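Local structure of uncharacterized protein (Bacteroides ovatus, 4DQA) at residues S53-Y58 against S108-M113; A227-Q232 against N296-N301. The protein is of unknown function but probably binds carbohydrate, joining a BT_3987-like N-terminal domain to a concanavalin A-like lectin domain. All blocks are in the same frame, centred on the assembly; numbering follows the deposited sequence. Where two conformers were deposited one is given.

Contact 1: residues S53-Y58 against S108-M113; sequences SVVDEY and SYVLPM
V54 and V55 of helix 52-62 pack on V110 and P112 of strand 107-117 in a wholly apolar helix-on-sheet contact, buried in the BT_3987-like N-terminal domain. The segment axes come within 9.3 Å, and their N-to-C directions make an angle of 118°. V55 does most of the touching. Its CG1 is anti to the backbone N (chi1 177°), which turns both methyls to the strand, and V110 CG1 sits almost equally far from the two, 3.6 Å from V55 CG2 and 3.7 Å from V55 CG1. These two valines run alongside one another, pointing opposite ways. V55 CG2 also reaches the proline ring, where V55 lies roughly perpendicular to the proline side chain with V55 CG2 3.8 Å from P112 CG. The preceding residue adds a looser touch, V54 CG1 lying 4.2 Å from P112 CB. M68 of strand 67-68 touches both V55 and P112, while V54 also rests on I128 and Y130 of strand 128-135. With no hydrogen bond or charge across it, the contact depends on dispersion and the exclusion of water, and what meets across it is valine methyls against a valine methyl and a proline ring.

Contact 2: residues A227-Q232 against N296-N301; sequences ALTYDQ and NQLKQN
Of residues 296-301, L298 alone touches 227-232, and its forked end takes in A227 and, more distantly, T229. Its CG stands anti to the carbonyl carbon and beside the backbone N (chi1 -65°), which carries the two methyls out from the helix onto the strand. Both meet the same small partner: A227 CB lies 3.9 Å from L298 CD2 and 4.0 Å from L298 CD1, so the fork straddles the alanine methyl almost evenly. One branch does double duty, because L298 CD1 also comes within 4.2 Å of T229 CG2, the methyl and not the hydroxyl branch of that threonine. A227 and T229 both point to the helix, as residues two apart on a strand do, whereas L228 between them points away. L298 also touches Y240 of strand 236-241 and E166 of strand 163-171.

The helix runs on to Q300, and N301 is the first residue to leave helical backbone angles. Its side chain turns back on the last turn: N301 ND2 donates to Q297 O at 2.9 Å, fairly straight at 158°, in the carbonyl plane and on a lone pair. The backbone bonds from N301 N to Q297 O and to L298 O are both weak, so the amide supplies the firmer hold on this end. N301 O in turn accepts from R287 NH2.

Across the interface itself there is only carbon. Between these two segments the helix meets the antiparallel sheet of the concanavalin A-like domain through one leucine, set over an alanine and a threonine methyl, a small hydrophobic contact without hydrogen bonds to fix its direction, while N301 ND2 closes the helix end with a bond of its own, away from the apolar interface.

After four strands (8-10, 15-19, 27-35 and 43-49) the chain forms helix 52-62, passes through strands 67-68, 74-76, 80-83 and 93-97, and closes contact 1 when strand 107-117 arrives, with 49 residues between the two segments. It then runs through strand 128-135 into the concanavalin A-like part. There strand 223-231 opens contact 2, and helix 295-300 closes it after strands 236-241, 244-250, 264-266 and 282-289, with 63 residues between 227-232 and 296-301. The two loops follow in series and neither nest nor cross. The centres of contacts 1 and 2 lie 30 Å apart, the nearest atoms of the two contacts about 11 Å. Each contact ties one of the chain's two helices to a sheet of its own domain.

Contact 1: residues S53-Y58 against S108-M113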
loop_
_atom_site.group_PDB
_atom_site.type_symbol
_atom_site.label_atom_id
_atom_site.label_comp_id
_atom_site.label_asym_id
_atom_site.label_seq_id
_atom_site.Cartn_x
_atom_site.Cartn_y
_atom_site.Cartn_z
ATOM N N SER A 53 18.452 -7.844 15.154
ATOM C CA SER A 53 18.317 -9.259 14.800
ATOM C C SER A 53 17.248 -9.975 15.630
ATOM O O SER A 53 16.694 -10.972 15.168
ATOM C CB SER A 53 19.667 -10.030 14.876
ATOM O OG SER A 53 20.169 -10.043 16.188
ATOM N N VAL A 54 16.944 -9.457 16.826
ATOM C CA VAL A 54 15.841 -9.960 17.626
ATOM C C VAL A 54 14.513 -9.803 16.869
ATOM O O VAL A 54 13.660 -10.706 16.857
ATOM C CB VAL A 54 15.841 -9.203 18.953
ATOM C CG1 VAL A 54 14.553 -9.334 19.699
ATOM C CG2 VAL A 54 17.017 -9.664 19.774
ATOM N N VAL A 55 14.337 -8.686 16.168
ATOM C CA VAL A 55 13.139 -8.469 15.366
ATOM C C VAL A 55 13.132 -9.381 14.146
ATOM O O VAL A 55 12.113 -9.915 13.763
ATOM C CB VAL A 55 13.035 -6.996 14.941
ATOM C CG1 VAL A 55 11.832 -6.763 14.044
ATOM C CG2 VAL A 55 12.963 -6.106 16.182
ATOM N N ASP A 56 14.305 -9.606 13.553
ATOM C CA ASP A 56 14.394 -10.521 12.436
ATOM C C ASP A 56 14.019 -11.942 12.860
ATOM O O ASP A 56 13.325 -12.642 12.115
ATOM C CB ASP A 56 15.798 -10.477 11.829
ATOM C CG ASP A 56 16.211 -9.070 11.389
ATOM O OD1 ASP A 56 15.349 -8.293 10.941
ATOM O OD2 ASP A 56 17.413 -8.756 11.490
ATOM N N GLU A 57 14.482 -12.387 14.027
ATOM C CA GLU A 57 14.097 -13.715 14.505
ATOM C C GLU A 57 12.606 -13.832 14.732
ATOM O O GLU A 57 12.015 -14.873 14.454
ATOM C CB GLU A 57 14.787 -14.094 15.805
ATOM C CG GLU A 57 16.234 -14.417 15.711
ATOM C CD GLU A 57 16.767 -14.892 17.045
ATOM O OE1 GLU A 57 17.085 -14.048 17.894
ATOM O OE2 GLU A 57 16.888 -16.112 17.234
ATOM N N TYR A 58 12.009 -12.775 15.277
ATOM C CA TYR A 58 10.574 -12.764 15.525
ATOM C C TYR A 58 9.842 -12.845 14.192
ATOM O O TYR A 58 8.927 -13.655 13.995
ATOM C CB TYR A 58 10.195 -11.474 16.292
ATOM C CG TYR A 58 8.770 -11.453 16.786
ATOM C CD1 TYR A 58 7.743 -11.162 15.931
ATOM C CD2 TYR A 58 8.482 -11.685 18.129
ATOM C CE1 TYR A 58 6.434 -11.127 16.374
ATOM C CE2 TYR A 58 7.165 -11.653 18.589
ATOM C CZ TYR A 58 6.165 -11.374 17.706
ATOM O OH TYR A 58 4.827 -11.340 18.113
ATOM N N SER A 108 3.987 -1.712 10.356
ATOM C CA SER A 108 3.884 -1.967 11.773
ATOM C C SER A 108 5.298 -1.982 12.332
ATOM O O SER A 108 6.219 -2.465 11.700
ATOM C CB SER A 108 3.097 -3.253 12.039
ATOM O OG SER A 108 1.735 -3.090 11.641
ATOM N N TYR A 109 5.452 -1.368 13.494
ATOM C CA TYR A 109 6.770 -1.136 14.076
ATOM C C TYR A 109 6.897 -1.828 15.411
ATOM O O TYR A 109 5.891 -2.142 16.065
ATOM C CB TYR A 109 6.994 0.372 14.269
ATOM C CG TYR A 109 6.987 1.132 12.973
ATOM C CD1 TYR A 109 8.154 1.293 12.237
ATOM C CD2 TYR A 109 5.813 1.641 12.462
ATOM C CE1 TYR A 109 8.143 1.980 11.034
ATOM C CE2 TYR A 109 5.790 2.325 11.268
ATOM C CZ TYR A 109 6.959 2.472 10.555
ATOM O OH TYR A 109 6.940 3.143 9.365
ATOM N N VAL A 110 8.131 -2.071 15.822
ATOM C CA VAL A 110 8.362 -2.704 17.107
ATOM C C VAL A 110 9.561 -2.079 17.787
ATOM O O VAL A 110 10.540 -1.677 17.147
ATOM C CB VAL A 110 8.554 -4.230 16.943
ATOM C CG1 VAL A 110 9.718 -4.520 16.001
ATOM C CG2 VAL A 110 8.749 -4.930 18.296
ATOM N N LEU A 111 9.470 -2.005 19.101
ATOM C CA LEU A 111 10.590 -1.632 19.944
ATOM C C LEU A 111 10.798 -2.785 20.921
ATOM O O LEU A 111 9.967 -3.004 21.806
ATOM C CB LEU A 111 10.283 -0.338 20.710
ATOM C CG LEU A 111 11.369 0.087 21.700
ATOM C CD1 LEU A 111 12.632 0.428 20.966
ATOM C CD2 LEU A 111 10.902 1.277 22.536
ATOM N N PRO A 112 11.895 -3.533 20.770
ATOM C CA PRO A 112 12.180 -4.633 21.683
ATOM C C PRO A 112 13.107 -4.146 22.772
ATOM O O PRO A 112 14.155 -3.596 22.451
ATOM C CB PRO A 112 12.876 -5.658 20.789
ATOM C CG PRO A 112 13.587 -4.829 19.754
ATOM C CD PRO A 112 12.770 -3.557 19.585
HETATM N N MSE A 113 12.695 -4.286 24.027
HETATM C CA MSE A 113 13.521 -3.860 25.150
HETATM C C MSE A 113 14.076 -5.065 25.901
HETATM O O MSE A 113 13.342 -5.974 26.252
HETATM C CB MSE A 113 12.690 -3.038 26.122
HETATM C CG MSE A 113 12.037 -1.795 25.541
HETATM SE SE MSE A 113 13.374 -0.488 24.987
HETATM C CE MSE A 113 14.533 -0.514 26.470
#

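Contact 2: residues A227-Q232 against N296-N301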
loop_
_atom_site.group_PDB
_atom_site.type_symbol
_atom_site.label_atom_id
_atom_site.label_comp_id
_atom_site.label_asym_id
_atom_site.label_seq_id
_atom_site.Cartn_x
_atom_site.Cartn_y
_atom_site.Cartn_z
ATOM N N ALA A 227 -7.590 -4.632 -11.812
ATOM C CA ALA A 227 -6.297 -4.877 -12.457
ATOM C C ALA A 227 -6.437 -5.771 -13.678
ATOM O O ALA A 227 -7.296 -6.666 -13.737
ATOM C CB ALA A 227 -5.289 -5.487 -11.478
ATOM N N LEU A 228 -5.588 -5.515 -14.665
ATOM C CA LEU A 228 -5.441 -6.375 -15.831
ATOM C C LEU A 228 -3.968 -6.770 -15.873
ATOM O O LEU A 228 -3.106 -5.889 -15.812
ATOM C CB LEU A 228 -5.777 -5.579 -17.077
ATOM C CG LEU A 228 -5.342 -6.193 -18.411
ATOM C CD1 LEU A 228 -6.122 -7.462 -18.729
ATOM C CD2 LEU A 228 -5.497 -5.178 -19.521
ATOM N N THR A 229 -3.693 -8.063 -15.996
ATOM C CA THR A 229 -2.318 -8.545 -16.123
ATOM C C THR A 229 -2.192 -9.387 -17.377
ATOM O O THR A 229 -3.155 -10.021 -17.813
ATOM C CB THR A 229 -1.849 -9.383 -14.910
ATOM O OG1 THR A 229 -2.589 -10.607 -14.828
ATOM C CG2 THR A 229 -1.983 -8.596 -13.607
ATOM N N TYR A 230 -1.005 -9.389 -17.957
ATOM C CA TYR A 230 -0.677 -10.371 -18.992
ATOM C C TYR A 230 0.740 -10.839 -18.751
ATOM O O TYR A 230 1.648 -10.029 -18.622
ATOM C CB TYR A 230 -0.757 -9.745 -20.373
ATOM C CG TYR A 230 -0.326 -10.635 -21.519
ATOM C CD1 TYR A 230 -0.862 -11.905 -21.691
ATOM C CD2 TYR A 230 0.569 -10.169 -22.460
ATOM C CE1 TYR A 230 -0.501 -12.697 -22.776
ATOM C CE2 TYR A 230 0.935 -10.957 -23.549
ATOM C CZ TYR A 230 0.393 -12.205 -23.697
ATOM O OH TYR A 230 0.768 -12.970 -24.774
ATOM N N ASP A 231 0.885 -12.152 -18.662
ATOM C CA ASP A 231 2.177 -12.814 -18.519
ATOM C C ASP A 231 2.516 -13.377 -19.891
ATOM O O ASP A 231 1.963 -14.397 -20.292
ATOM C CB ASP A 231 2.052 -13.932 -17.488
ATOM C CG ASP A 231 3.386 -14.561 -17.125
ATOM O OD1 ASP A 231 4.153 -14.950 -18.036
ATOM O OD2 ASP A 231 3.656 -14.669 -15.909
ATOM N N GLN A 232 3.393 -12.703 -20.613
ATOM C CA GLN A 232 3.629 -13.084 -21.997
ATOM C C GLN A 232 4.210 -14.504 -22.162
ATOM O O GLN A 232 3.783 -15.238 -23.049
ATOM C CB GLN A 232 4.492 -12.029 -22.694
ATOM C CG GLN A 232 4.904 -12.399 -24.115
ATOM C CD GLN A 232 6.193 -13.196 -24.148
ATOM O OE1 GLN A 232 7.123 -12.918 -23.384
ATOM N NE2 GLN A 232 6.260 -14.187 -25.031
ATOM N N ASN A 296 -0.828 -11.944 -5.270
ATOM C CA ASN A 296 -0.380 -11.498 -3.961
ATOM C C ASN A 296 0.159 -10.077 -4.009
ATOM O O ASN A 296 -0.079 -9.282 -3.106
ATOM C CB ASN A 296 0.667 -12.434 -3.385
ATOM C CG ASN A 296 0.067 -13.736 -2.916
ATOM O OD1 ASN A 296 -1.126 -13.813 -2.634
ATOM N ND2 ASN A 296 0.891 -14.766 -2.822
ATOM N N GLN A 297 0.874 -9.743 -5.074
ATOM C CA GLN A 297 1.397 -8.381 -5.186
ATOM C C GLN A 297 0.272 -7.383 -5.373
ATOM O O GLN A 297 0.332 -6.267 -4.861
ATOM C CB GLN A 297 2.395 -8.282 -6.344
ATOM C CG GLN A 297 3.737 -8.883 -6.028
ATOM C CD GLN A 297 4.618 -9.088 -7.243
ATOM O OE1 GLN A 297 4.161 -9.149 -8.380
ATOM N NE2 GLN A 297 5.923 -9.214 -6.989
ATOM N N LEU A 298 -0.748 -7.767 -6.121
ATOM C CA LEU A 298 -1.878 -6.882 -6.302
ATOM C C LEU A 298 -2.600 -6.670 -4.978
ATOM O O LEU A 298 -2.898 -5.535 -4.622
ATOM C CB LEU A 298 -2.844 -7.448 -7.330
ATOM C CG LEU A 298 -2.324 -7.556 -8.760
ATOM C CD1 LEU A 298 -3.306 -8.348 -9.596
ATOM C CD2 LEU A 298 -2.133 -6.195 -9.365
ATOM N N LYS A 299 -2.866 -7.751 -4.253
ATOM C CA LYS A 299 -3.609 -7.683 -2.992
ATOM C C LYS A 299 -2.920 -6.863 -1.946
ATOM O O LYS A 299 -3.568 -6.057 -1.267
ATOM C CB LYS A 299 -3.836 -9.069 -2.406
ATOM C CG LYS A 299 -4.842 -9.865 -3.140
ATOM C CD LYS A 299 -4.788 -11.310 -2.669
ATOM C CE LYS A 299 -5.763 -12.160 -3.463
ATOM N NZ LYS A 299 -5.590 -13.607 -3.181
ATOM N N GLN A 300 -1.612 -7.056 -1.808
ATOM C CA GLN A 300 -0.915 -6.459 -0.695
ATOM C C GLN A 300 -0.596 -4.995 -0.914
ATOM O O GLN A 300 -0.376 -4.282 0.051
ATOM C CB GLN A 300 0.357 -7.238 -0.416
ATOM C CG GLN A 300 0.032 -8.634 0.109
ATOM C CD GLN A 300 1.261 -9.388 0.536
ATOM O OE1 GLN A 300 1.714 -10.304 -0.161
ATOM N NE2 GLN A 300 1.814 -9.014 1.695
ATOM N N ASN A 301 -0.634 -4.538 -2.158
ATOM C CA ASN A 301 -0.216 -3.173 -2.472
ATOM C C ASN A 301 -1.319 -2.270 -3.014
ATOM O O ASN A 301 -1.041 -1.220 -3.568
ATOM C CB ASN A 301 0.958 -3.192 -3.444
ATOM C CG ASN A 301 2.162 -3.837 -2.843
ATOM O OD1 ASN A 301 2.794 -3.272 -1.949
ATOM N ND2 ASN A 301 2.430 -5.070 -3.246
#